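Local coordinates for Alr4995 protein (Nostoc sp., PDB 6LRF) that is a bifunctional enzyme that hydrolyses arginine to ornithine, ammonia and carbon dioxide and probably also converts ornithine to proline with release of ammonia, at residues B[141-146]-B[283-288]; B[147-152]-B[279-284]; B[305-310]-B[348-353]; B[497-502]-B[678-683]. All coordinates share one frame; numbering follows the deposited sequence.

Interaction 1. Residues B[141-146]-B[283-288]; sequences ELDSHP and VESRII
V283 carries the apolar part of this contact, pushing its branched side chain into the turn that leads into helix 145-152. Its CG2 methyl has L142 CD1 on one flank at 3.9 Å and H145 CB on another at 4.0 Å. P146 adds the edge of its ring, CG lying 4.0 Å from V283 CB, with the two side chains crossing at about a right angle. L142 gets there because CG is anti to its backbone N (chi1 177°), which carries CD1 alongside the valine, the two chains running past each other in opposite directions. The compact, branched valine, with its two methyls spread, can meet L142 and H145 with CG2 while its CB and CG1 lie on P146. A proline fits the first turn of a helix, where its lack of an N-H costs little.

The polar groups are shared with the rest of the fold. D143 OD1 and S285 OG stand 4.5 Å apart, yet both hydrogen-bond to S336 OG on strand 329-337, while D143 OD2 forms salt bridges with K334 and with R325 of the second subunit. H145 hydrogen-bonds through ND1 to S158 OG and through NE2 to G135 O. Within the turn, S144 OG donates to E141 O at 2.7 Å.

The upshot is a division of labour: valine's methyls supply close packing, whereas orientation probably comes from the polar groups around them.

Interaction 2. Residues B[147-152]-B[279-284]; sequences YLAKWL and ANVYVE
Helix 145-152 lies beside the entry to strand 280-292, a weakly bonded start of that long strand, and the meeting point is A149 against A279 and V281. The backbones come close, with A149 CA 4.9 Å from A279 CA. The methyl of A279 sits over the helix backbone, CB 3.2 Å from A149 O and also near K150 CA. The methyl of A149 points across to V281, where CB and CG1 are 3.5 Å apart, tighter than usual for two carbons. V281 brings CG1 there with that atom beside its own backbone N, at a chi1 of -35° that is turned some way from the staggered value. Alanine suits both places, since a side chain ending at CB permits the backbones this approach.

Around the contact, A149 also packs on V156 of strand 155-160, whose neighbourhood ties down the other segment: N280 makes backbone hydrogen bonds with I154 and V156, and A279 N bonds to D153 OD1.

Between these two segments the contact is therefore short-range apolar packing with a carbonyl oxygen pressed on a methyl. Such contacts are sensitive to shape but not directional, and the hydrogen bonds to residues 153-156 probably fix the register.

Interaction 3. Residues B[305-310]-B[348-353]; sequences DMIVDT and SLLIDL
M306, present as selenomethionine, spans most of the gap to L349 and L353 with an extended chain. Its CG lies anti to the carbonyl carbon (chi1 -79°) and the chain stays straight beyond, so that the selenium arrives 3.8 Å from L349 CB. The same atom is 4.0 Å from L353 CD2, and the terminal CE reaches L353 CD1 at 4.1 Å. The long, unbranched, flexible chain of a methionine suits a gap of this width: the short helix axes approach to 10.2 Å and run nearly antiparallel, at 167°.

L349 is the second main contributor. While its CB supports the selenium, its CD1 branches off at roughly a right angle to the line from CB to the selenium and touches T310 OG1 at 3.4 Å. That hydroxyl is already used, donating to M306 O at 2.7 Å; T310 N reaches this oxygen too, from the opposite face of the carbonyl plane. Threonine can thus offer its hydroxyl to a leucine because the polar need is met inside its own helix.

L350 is third; its CD1 methyl meets CD1 of I307 at 4.2 Å, on the more buried side. Behind them I307 packs on F314 of strand 313-320, and L350 on A303 of its partner helix.

Two helices flanking a beta hairpin in sequence are therefore held mainly by apolar packing, with one hydroxyl oxygen against a methyl. T310 OG1 is satisfied by M306 O, and the carbonyls of D352 and L353 take R444 and R449.

Interaction 4. Residues B[497-502]-B[678-683]; sequences PVVIHT and TDVGLF
The carbonyl oxygen of V498, which rests 3.8 Å from CG1 of V680, takes two hydrogen bonds from T502: the side-chain OG1 donates at 2.8 Å, in the carbonyl plane, and the backbone N donates as well. This double grip fixes the threonine's rotation, with OG1 between the backbone N and the carbonyl carbon (chi1 56°). T502 OG1 thereby faces the other segment, 3.4 Å from V680 CG1 and 3.1 Å from G681 N. Having no side chain, G681 leaves T502 the room to press its hydroxyl and its carbonyl oxygen against the backbone there.

D679 meets T502 tip to tip. OD1 lies 3.5 Å from T502 CB, OD2 3.6 Å from T502 CG2. As N-cap of helix 680-694, D679 accepts from L682 N through OD1 at 2.6 Å, on the anti side, 33° out of the carboxylate plane, while OD2 bonds to E467 N of the third subunit. V680 wedges CG1 between V498 and V499, touching V498 CG1 at 4.1 Å; V655 continues the apolar packing, and the loop residue S634 lies against V498 and V680.

The two segments follow strands 491-495 and 673-677, and so lie at the C-terminal ends of the parallel strands, where a dinucleotide commonly binds in Rossmann folds.

The chemistry implies that a helix start capped by a carboxylate is probably favoured by the helix dipole. One carboxylate serves both the cap and a bond to another subunit, and probably ties the local packing to the assembly.

In the fold
Interactions 1 and 2 open one after the other on helix 145-152 and close on the same strand, 280-292; interaction 3 and then interaction 4 follow along the chain. The first two are neighbours, their centres 10 Å apart, and pack a helix of the GME-type region on the strand that runs on into the LOR/SDH region, next to a mixed sheet with strands from both. Interaction 3, its centre 15 Å from that of interaction 1, pairs the helices that flank the hairpin 313-337 of this sheet. Interaction 4 belongs to the separate Rossmann sheet, across the chain's centre, 38 Å from interaction 1 between centres. The contacts thus fall in three parts of the chain, the first two at the junction with the GME-type region.

Interaction 1. Residues B[141-146]-B[283-288]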
# COMPACT_ATOMS: atom_id res chain seq x y z
N GLU B 141 27.32 -29.74 -18.29
CA GLU B 141 26.09 -29.74 -19.06
C GLU B 141 25.28 -31.01 -18.87
O GLU B 141 25.83 -32.11 -18.76
CB GLU B 141 26.39 -29.57 -20.55
CG GLU B 141 26.85 -28.19 -20.93
CD GLU B 141 25.69 -27.22 -21.15
OE1 GLU B 141 24.54 -27.68 -21.34
OE2 GLU B 141 25.94 -26.00 -21.14
N LEU B 142 23.97 -30.84 -18.87
CA LEU B 142 23.03 -31.94 -18.75
C LEU B 142 23.28 -32.99 -19.83
O LEU B 142 23.21 -34.20 -19.57
CB LEU B 142 21.60 -31.39 -18.85
CG LEU B 142 20.48 -32.43 -18.82
CD1 LEU B 142 20.57 -33.27 -17.55
CD2 LEU B 142 19.11 -31.71 -18.92
N ASP B 143 23.62 -32.53 -21.02
CA ASP B 143 23.88 -33.43 -22.14
C ASP B 143 25.16 -34.30 -22.00
O ASP B 143 25.35 -35.23 -22.78
CB ASP B 143 23.95 -32.63 -23.43
CG ASP B 143 22.58 -32.26 -23.96
OD1 ASP B 143 21.57 -32.79 -23.45
OD2 ASP B 143 22.51 -31.44 -24.91
N SER B 144 26.02 -34.01 -21.04
CA SER B 144 27.18 -34.88 -20.83
C SER B 144 26.79 -36.19 -20.13
O SER B 144 27.52 -37.18 -20.20
CB SER B 144 28.27 -34.16 -20.03
OG SER B 144 27.87 -33.94 -18.68
N HIS B 145 25.64 -36.21 -19.47
CA HIS B 145 25.31 -37.32 -18.61
C HIS B 145 25.11 -38.64 -19.37
O HIS B 145 25.55 -39.69 -18.89
CB HIS B 145 24.09 -36.98 -17.74
CG HIS B 145 24.35 -35.87 -16.77
ND1 HIS B 145 23.45 -35.48 -15.80
CD2 HIS B 145 25.43 -35.06 -16.61
CE1 HIS B 145 23.96 -34.48 -15.10
NE2 HIS B 145 25.16 -34.22 -15.57
N PRO B 146 24.46 -38.61 -20.55
CA PRO B 146 24.38 -39.88 -21.29
C PRO B 146 25.74 -40.46 -21.74
O PRO B 146 25.85 -41.66 -21.92
CB PRO B 146 23.55 -39.52 -22.53
CG PRO B 146 22.70 -38.34 -22.06
CD PRO B 146 23.64 -37.55 -21.18
N VAL B 283 18.02 -39.04 -18.83
CA VAL B 283 18.02 -37.84 -19.65
C VAL B 283 17.32 -38.11 -20.98
O VAL B 283 17.57 -39.13 -21.64
CB VAL B 283 19.46 -37.34 -19.89
CG1 VAL B 283 19.47 -36.11 -20.79
CG2 VAL B 283 20.14 -37.05 -18.55
N GLU B 284 16.40 -37.21 -21.33
CA GLU B 284 15.64 -37.30 -22.58
C GLU B 284 15.86 -36.07 -23.46
O GLU B 284 16.18 -34.99 -22.98
CB GLU B 284 14.15 -37.43 -22.29
CG GLU B 284 13.73 -38.75 -21.75
CD GLU B 284 12.24 -38.82 -21.54
OE1 GLU B 284 11.56 -37.78 -21.76
OE2 GLU B 284 11.74 -39.90 -21.17
N SER B 285 15.65 -36.26 -24.76
CA SER B 285 15.89 -35.22 -25.75
C SER B 285 14.78 -35.25 -26.77
O SER B 285 14.21 -36.30 -27.05
CB SER B 285 17.23 -35.42 -26.44
OG SER B 285 18.25 -34.75 -25.73
N ARG B 286 14.50 -34.07 -27.32
CA ARG B 286 13.40 -33.89 -28.25
C ARG B 286 13.70 -32.64 -29.07
O ARG B 286 14.10 -31.62 -28.53
CB ARG B 286 12.09 -33.76 -27.48
CG ARG B 286 10.84 -33.76 -28.31
CD ARG B 286 9.65 -34.05 -27.42
NE ARG B 286 8.38 -33.70 -28.05
CZ ARG B 286 7.19 -34.07 -27.58
NH1 ARG B 286 7.13 -34.82 -26.49
NH2 ARG B 286 6.07 -33.71 -28.21
N ILE B 287 13.54 -32.72 -30.38
CA ILE B 287 13.71 -31.52 -31.19
C ILE B 287 12.34 -30.88 -31.41
O ILE B 287 11.38 -31.55 -31.77
CB ILE B 287 14.41 -31.84 -32.52
CG1 ILE B 287 15.88 -32.21 -32.27
CG2 ILE B 287 14.33 -30.64 -33.47
CD1 ILE B 287 16.63 -32.65 -33.52
N ILE B 288 12.23 -29.59 -31.14
CA ILE B 288 10.98 -28.88 -31.39
C ILE B 288 11.20 -27.81 -32.45
O ILE B 288 12.33 -27.38 -32.70
CB ILE B 288 10.41 -28.26 -30.10
CG1 ILE B 288 11.42 -27.30 -29.47
CG2 ILE B 288 10.02 -29.33 -29.10
CD1 ILE B 288 11.12 -25.83 -29.73

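Interaction 2. Residues B[147-152]-B[279-284]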
# COMPACT_ATOMS: atom_id res chain seq x y z
N TYR B 147 26.74 -39.60 -21.93
CA TYR B 147 28.07 -40.05 -22.30
C TYR B 147 28.70 -40.78 -21.12
O TYR B 147 29.35 -41.82 -21.29
CB TYR B 147 28.95 -38.86 -22.70
CG TYR B 147 28.63 -38.27 -24.06
CD1 TYR B 147 29.26 -38.73 -25.20
CD2 TYR B 147 27.71 -37.23 -24.18
CE1 TYR B 147 28.97 -38.18 -26.45
CE2 TYR B 147 27.41 -36.68 -25.42
CZ TYR B 147 28.05 -37.15 -26.55
OH TYR B 147 27.77 -36.61 -27.78
N LEU B 148 28.48 -40.24 -19.93
CA LEU B 148 29.03 -40.84 -18.73
C LEU B 148 28.48 -42.25 -18.58
O LEU B 148 29.20 -43.19 -18.23
CB LEU B 148 28.68 -40.02 -17.50
CG LEU B 148 29.03 -38.55 -17.54
CD1 LEU B 148 28.67 -37.93 -16.20
CD2 LEU B 148 30.51 -38.39 -17.82
N ALA B 149 27.18 -42.38 -18.85
CA ALA B 149 26.49 -43.63 -18.63
C ALA B 149 26.99 -44.69 -19.61
O ALA B 149 27.25 -45.82 -19.24
CB ALA B 149 25.01 -43.42 -18.77
N LYS B 150 27.09 -44.29 -20.88
CA LYS B 150 27.53 -45.16 -21.97
C LYS B 150 28.99 -45.60 -21.81
O LYS B 150 29.31 -46.77 -21.96
CB LYS B 150 27.35 -44.43 -23.31
CG LYS B 150 27.81 -45.19 -24.53
CD LYS B 150 27.55 -44.40 -25.81
CE LYS B 150 28.33 -43.09 -25.84
NZ LYS B 150 28.29 -42.47 -27.21
N TRP B 151 29.85 -44.66 -21.47
CA TRP B 151 31.29 -44.91 -21.37
C TRP B 151 31.73 -45.57 -20.08
O TRP B 151 32.75 -46.26 -20.04
CB TRP B 151 32.06 -43.61 -21.55
CG TRP B 151 32.08 -43.10 -22.94
CD1 TRP B 151 31.87 -43.82 -24.09
CD2 TRP B 151 32.34 -41.76 -23.35
NE1 TRP B 151 31.98 -43.00 -25.19
CE2 TRP B 151 32.28 -41.74 -24.76
CE3 TRP B 151 32.61 -40.57 -22.66
CZ2 TRP B 151 32.49 -40.57 -25.49
CZ3 TRP B 151 32.83 -39.42 -23.39
CH2 TRP B 151 32.76 -39.43 -24.79
N LEU B 152 30.99 -45.33 -18.99
CA LEU B 152 31.38 -45.97 -17.74
C LEU B 152 30.48 -47.16 -17.43
O LEU B 152 30.68 -47.83 -16.42
CB LEU B 152 31.37 -44.96 -16.60
CG LEU B 152 32.31 -43.76 -16.74
CD1 LEU B 152 32.26 -42.93 -15.50
CD2 LEU B 152 33.75 -44.18 -17.00
N ALA B 279 24.90 -49.37 -18.08
CA ALA B 279 24.47 -48.07 -18.58
C ALA B 279 22.97 -47.87 -18.46
O ALA B 279 22.17 -48.66 -18.97
CB ALA B 279 24.89 -47.90 -20.03
N ASN B 280 22.59 -46.80 -17.78
CA ASN B 280 21.21 -46.38 -17.75
C ASN B 280 21.10 -44.86 -17.69
O ASN B 280 21.68 -44.24 -16.79
CB ASN B 280 20.50 -47.02 -16.57
CG ASN B 280 19.01 -46.98 -16.72
OD1 ASN B 280 18.48 -47.15 -17.82
ND2 ASN B 280 18.32 -46.73 -15.61
N VAL B 281 20.39 -44.26 -18.64
CA VAL B 281 20.20 -42.80 -18.66
C VAL B 281 18.71 -42.45 -18.53
O VAL B 281 17.86 -43.11 -19.14
CB VAL B 281 20.78 -42.12 -19.96
CG1 VAL B 281 22.04 -42.83 -20.43
CG2 VAL B 281 19.77 -42.07 -21.10
N TYR B 282 18.40 -41.44 -17.72
CA TYR B 282 17.03 -40.93 -17.67
C TYR B 282 16.88 -39.63 -18.46
O TYR B 282 15.76 -39.18 -18.74
CB TYR B 282 16.58 -40.74 -16.22
CG TYR B 282 16.60 -42.02 -15.43
CD1 TYR B 282 15.54 -42.91 -15.48
CD2 TYR B 282 17.70 -42.35 -14.65
CE1 TYR B 282 15.56 -44.10 -14.77
CE2 TYR B 282 17.73 -43.54 -13.94
CZ TYR B 282 16.66 -44.41 -14.00
OH TYR B 282 16.70 -45.58 -13.28
N VAL B 283 18.02 -39.04 -18.83
CA VAL B 283 18.02 -37.84 -19.65
C VAL B 283 17.32 -38.11 -20.98
O VAL B 283 17.57 -39.13 -21.64
CB VAL B 283 19.46 -37.34 -19.89
CG1 VAL B 283 19.47 -36.11 -20.79
CG2 VAL B 283 20.14 -37.05 -18.55
N GLU B 284 16.40 -37.21 -21.33
CA GLU B 284 15.64 -37.30 -22.58
C GLU B 284 15.86 -36.07 -23.46
O GLU B 284 16.18 -34.99 -22.98
CB GLU B 284 14.15 -37.43 -22.29
CG GLU B 284 13.73 -38.75 -21.75
CD GLU B 284 12.24 -38.82 -21.54
OE1 GLU B 284 11.56 -37.78 -21.76
OE2 GLU B 284 11.74 -39.90 -21.17

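Interaction 3. Residues B[305-310]-B[348-353]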
# COMPACT_ATOMS: atom_id res chain seq x y z
N ASP B 305 13.94 -19.51 -21.87
CA ASP B 305 13.84 -19.26 -20.43
C ASP B 305 13.07 -20.32 -19.66
O ASP B 305 13.47 -20.73 -18.58
CB ASP B 305 13.19 -17.89 -20.17
CG ASP B 305 14.19 -16.76 -20.18
OD1 ASP B 305 15.12 -16.80 -21.02
OD2 ASP B 305 14.06 -15.83 -19.35
N MSE B 306 11.94 -20.73 -20.22
CA MSE B 306 11.14 -21.77 -19.60
C MSE B 306 11.88 -23.09 -19.53
O MSE B 306 11.81 -23.77 -18.53
CB MSE B 306 9.84 -21.98 -20.37
CG MSE B 306 8.79 -20.96 -20.06
SE MSE B 306 7.34 -21.04 -21.38
CE MSE B 306 6.08 -19.86 -20.44
N ILE B 307 12.52 -23.47 -20.63
CA ILE B 307 13.29 -24.69 -20.68
C ILE B 307 14.29 -24.73 -19.51
O ILE B 307 14.23 -25.63 -18.67
CB ILE B 307 14.03 -24.81 -22.04
CG1 ILE B 307 13.01 -24.97 -23.18
CG2 ILE B 307 15.01 -25.97 -22.02
CD1 ILE B 307 13.61 -25.02 -24.58
N VAL B 308 15.15 -23.72 -19.41
CA VAL B 308 16.18 -23.71 -18.37
C VAL B 308 15.62 -23.55 -16.94
O VAL B 308 16.10 -24.19 -15.99
CB VAL B 308 17.22 -22.59 -18.62
CG1 VAL B 308 18.23 -22.51 -17.49
CG2 VAL B 308 17.91 -22.81 -19.94
N ASP B 309 14.59 -22.72 -16.79
CA ASP B 309 14.02 -22.48 -15.46
C ASP B 309 13.35 -23.71 -14.88
O ASP B 309 13.37 -23.91 -13.66
CB ASP B 309 13.02 -21.32 -15.51
CG ASP B 309 13.71 -19.95 -15.54
OD1 ASP B 309 14.95 -19.91 -15.67
OD2 ASP B 309 13.01 -18.92 -15.44
N THR B 310 12.76 -24.52 -15.75
CA THR B 310 12.05 -25.75 -15.35
C THR B 310 13.02 -26.92 -15.06
O THR B 310 12.65 -27.91 -14.43
CB THR B 310 11.04 -26.16 -16.45
OG1 THR B 310 10.19 -25.04 -16.75
CG2 THR B 310 10.19 -27.35 -16.02
N SER B 348 4.74 -29.08 -21.92
CA SER B 348 3.47 -28.45 -21.60
C SER B 348 3.56 -26.93 -21.72
O SER B 348 2.66 -26.29 -22.25
CB SER B 348 2.99 -28.82 -20.19
OG SER B 348 2.64 -30.19 -20.13
N LEU B 349 4.66 -26.36 -21.24
CA LEU B 349 4.84 -24.92 -21.35
C LEU B 349 5.05 -24.51 -22.83
O LEU B 349 4.46 -23.54 -23.31
CB LEU B 349 6.01 -24.47 -20.47
CG LEU B 349 5.80 -24.69 -18.96
CD1 LEU B 349 7.11 -24.59 -18.16
CD2 LEU B 349 4.77 -23.71 -18.39
N LEU B 350 5.86 -25.28 -23.56
CA LEU B 350 6.18 -24.94 -24.94
C LEU B 350 4.97 -25.08 -25.89
O LEU B 350 4.85 -24.34 -26.87
CB LEU B 350 7.31 -25.81 -25.45
CG LEU B 350 8.68 -25.53 -24.84
CD1 LEU B 350 9.75 -26.44 -25.45
CD2 LEU B 350 9.03 -24.06 -25.01
N ILE B 351 4.11 -26.05 -25.60
CA ILE B 351 2.89 -26.25 -26.37
C ILE B 351 2.08 -24.94 -26.45
O ILE B 351 1.60 -24.56 -27.53
CB ILE B 351 2.05 -27.39 -25.78
CG1 ILE B 351 2.63 -28.74 -26.21
CG2 ILE B 351 0.60 -27.32 -26.26
CD1 ILE B 351 2.03 -29.93 -25.47
N ASP B 352 1.96 -24.24 -25.33
CA ASP B 352 1.27 -22.95 -25.29
C ASP B 352 1.94 -21.86 -26.13
O ASP B 352 1.27 -20.95 -26.63
CB ASP B 352 1.16 -22.47 -23.85
CG ASP B 352 0.31 -23.40 -23.02
OD1 ASP B 352 0.59 -23.54 -21.81
OD2 ASP B 352 -0.65 -23.99 -23.59
N LEU B 353 3.25 -21.93 -26.28
CA LEU B 353 3.95 -20.97 -27.13
C LEU B 353 3.84 -21.34 -28.60
O LEU B 353 4.34 -20.63 -29.46
CB LEU B 353 5.42 -20.85 -26.72
CG LEU B 353 5.78 -19.89 -25.59
CD1 LEU B 353 4.90 -20.12 -24.39
CD2 LEU B 353 7.25 -20.06 -25.22

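Interaction 4. Residues B[497-502]-B[678-683]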
# COMPACT_ATOMS: atom_id res chain seq x y z
N PRO B 497 -3.57 -19.81 2.36
CA PRO B 497 -2.41 -20.29 1.59
C PRO B 497 -1.14 -19.46 1.78
O PRO B 497 -0.05 -20.01 1.72
CB PRO B 497 -2.88 -20.19 0.13
CG PRO B 497 -4.34 -20.23 0.21
CD PRO B 497 -4.73 -19.56 1.50
N VAL B 498 -1.28 -18.17 2.06
CA VAL B 498 -0.12 -17.32 2.27
C VAL B 498 0.74 -17.83 3.44
O VAL B 498 1.95 -17.55 3.50
CB VAL B 498 -0.56 -15.86 2.48
CG1 VAL B 498 0.58 -15.01 2.98
CG2 VAL B 498 -1.07 -15.31 1.17
N VAL B 499 0.15 -18.62 4.33
CA VAL B 499 0.93 -19.29 5.36
C VAL B 499 1.99 -20.22 4.73
O VAL B 499 3.15 -20.24 5.15
CB VAL B 499 0.04 -20.11 6.31
CG1 VAL B 499 0.90 -20.93 7.29
CG2 VAL B 499 -0.92 -19.20 7.07
N ILE B 500 1.58 -20.99 3.73
CA ILE B 500 2.50 -21.91 3.05
C ILE B 500 3.53 -21.13 2.24
O ILE B 500 4.73 -21.36 2.36
CB ILE B 500 1.74 -22.87 2.13
CG1 ILE B 500 0.66 -23.60 2.92
CG2 ILE B 500 2.68 -23.84 1.50
CD1 ILE B 500 1.23 -24.31 4.16
N HIS B 501 3.05 -20.20 1.43
CA HIS B 501 3.91 -19.37 0.58
C HIS B 501 5.05 -18.64 1.30
O HIS B 501 6.11 -18.44 0.72
CB HIS B 501 3.06 -18.36 -0.16
CG HIS B 501 2.03 -18.98 -1.04
ND1 HIS B 501 0.88 -18.33 -1.43
CD2 HIS B 501 1.97 -20.22 -1.60
CE1 HIS B 501 0.16 -19.13 -2.20
NE2 HIS B 501 0.81 -20.28 -2.32
N THR B 502 4.82 -18.24 2.55
CA THR B 502 5.81 -17.43 3.25
C THR B 502 6.73 -18.31 4.07
O THR B 502 7.58 -17.83 4.82
CB THR B 502 5.14 -16.39 4.16
OG1 THR B 502 4.26 -17.06 5.06
CG2 THR B 502 4.33 -15.42 3.33
N THR B 678 2.02 -7.77 8.77
CA THR B 678 3.35 -8.31 8.60
C THR B 678 3.30 -9.61 7.81
O THR B 678 2.22 -10.12 7.47
CB THR B 678 4.03 -8.53 9.98
OG1 THR B 678 5.45 -8.67 9.82
CG2 THR B 678 3.46 -9.74 10.70
N ASP B 679 4.47 -10.12 7.48
CA ASP B 679 4.62 -11.43 6.86
C ASP B 679 4.23 -12.49 7.88
O ASP B 679 4.81 -12.54 8.97
CB ASP B 679 6.06 -11.62 6.39
CG ASP B 679 6.30 -12.98 5.75
OD1 ASP B 679 6.17 -14.01 6.46
OD2 ASP B 679 6.67 -13.01 4.55
N VAL B 680 3.27 -13.36 7.53
CA VAL B 680 2.76 -14.30 8.52
C VAL B 680 3.79 -15.40 8.80
O VAL B 680 3.83 -15.97 9.90
CB VAL B 680 1.40 -14.93 8.06
CG1 VAL B 680 1.60 -15.85 6.87
CG2 VAL B 680 0.77 -15.69 9.20
N GLY B 681 4.65 -15.68 7.83
CA GLY B 681 5.73 -16.62 8.06
C GLY B 681 6.74 -16.02 9.02
O GLY B 681 7.26 -16.71 9.90
N LEU B 682 7.03 -14.74 8.85
CA LEU B 682 7.85 -14.03 9.82
C LEU B 682 7.22 -14.15 11.21
O LEU B 682 7.90 -14.52 12.19
CB LEU B 682 8.01 -12.55 9.44
CG LEU B 682 8.73 -11.70 10.51
CD1 LEU B 682 10.09 -12.31 10.86
CD2 LEU B 682 8.92 -10.28 10.04
N PHE B 683 5.92 -13.86 11.28
CA PHE B 683 5.18 -13.92 12.55
C PHE B 683 5.30 -15.29 13.19
O PHE B 683 5.61 -15.40 14.37
CB PHE B 683 3.69 -13.56 12.33
CG PHE B 683 2.86 -13.62 13.58
CD1 PHE B 683 2.71 -12.49 14.37
CD2 PHE B 683 2.24 -14.80 13.98
CE1 PHE B 683 1.95 -12.54 15.53
CE2 PHE B 683 1.49 -14.85 15.14
CZ PHE B 683 1.35 -13.72 15.92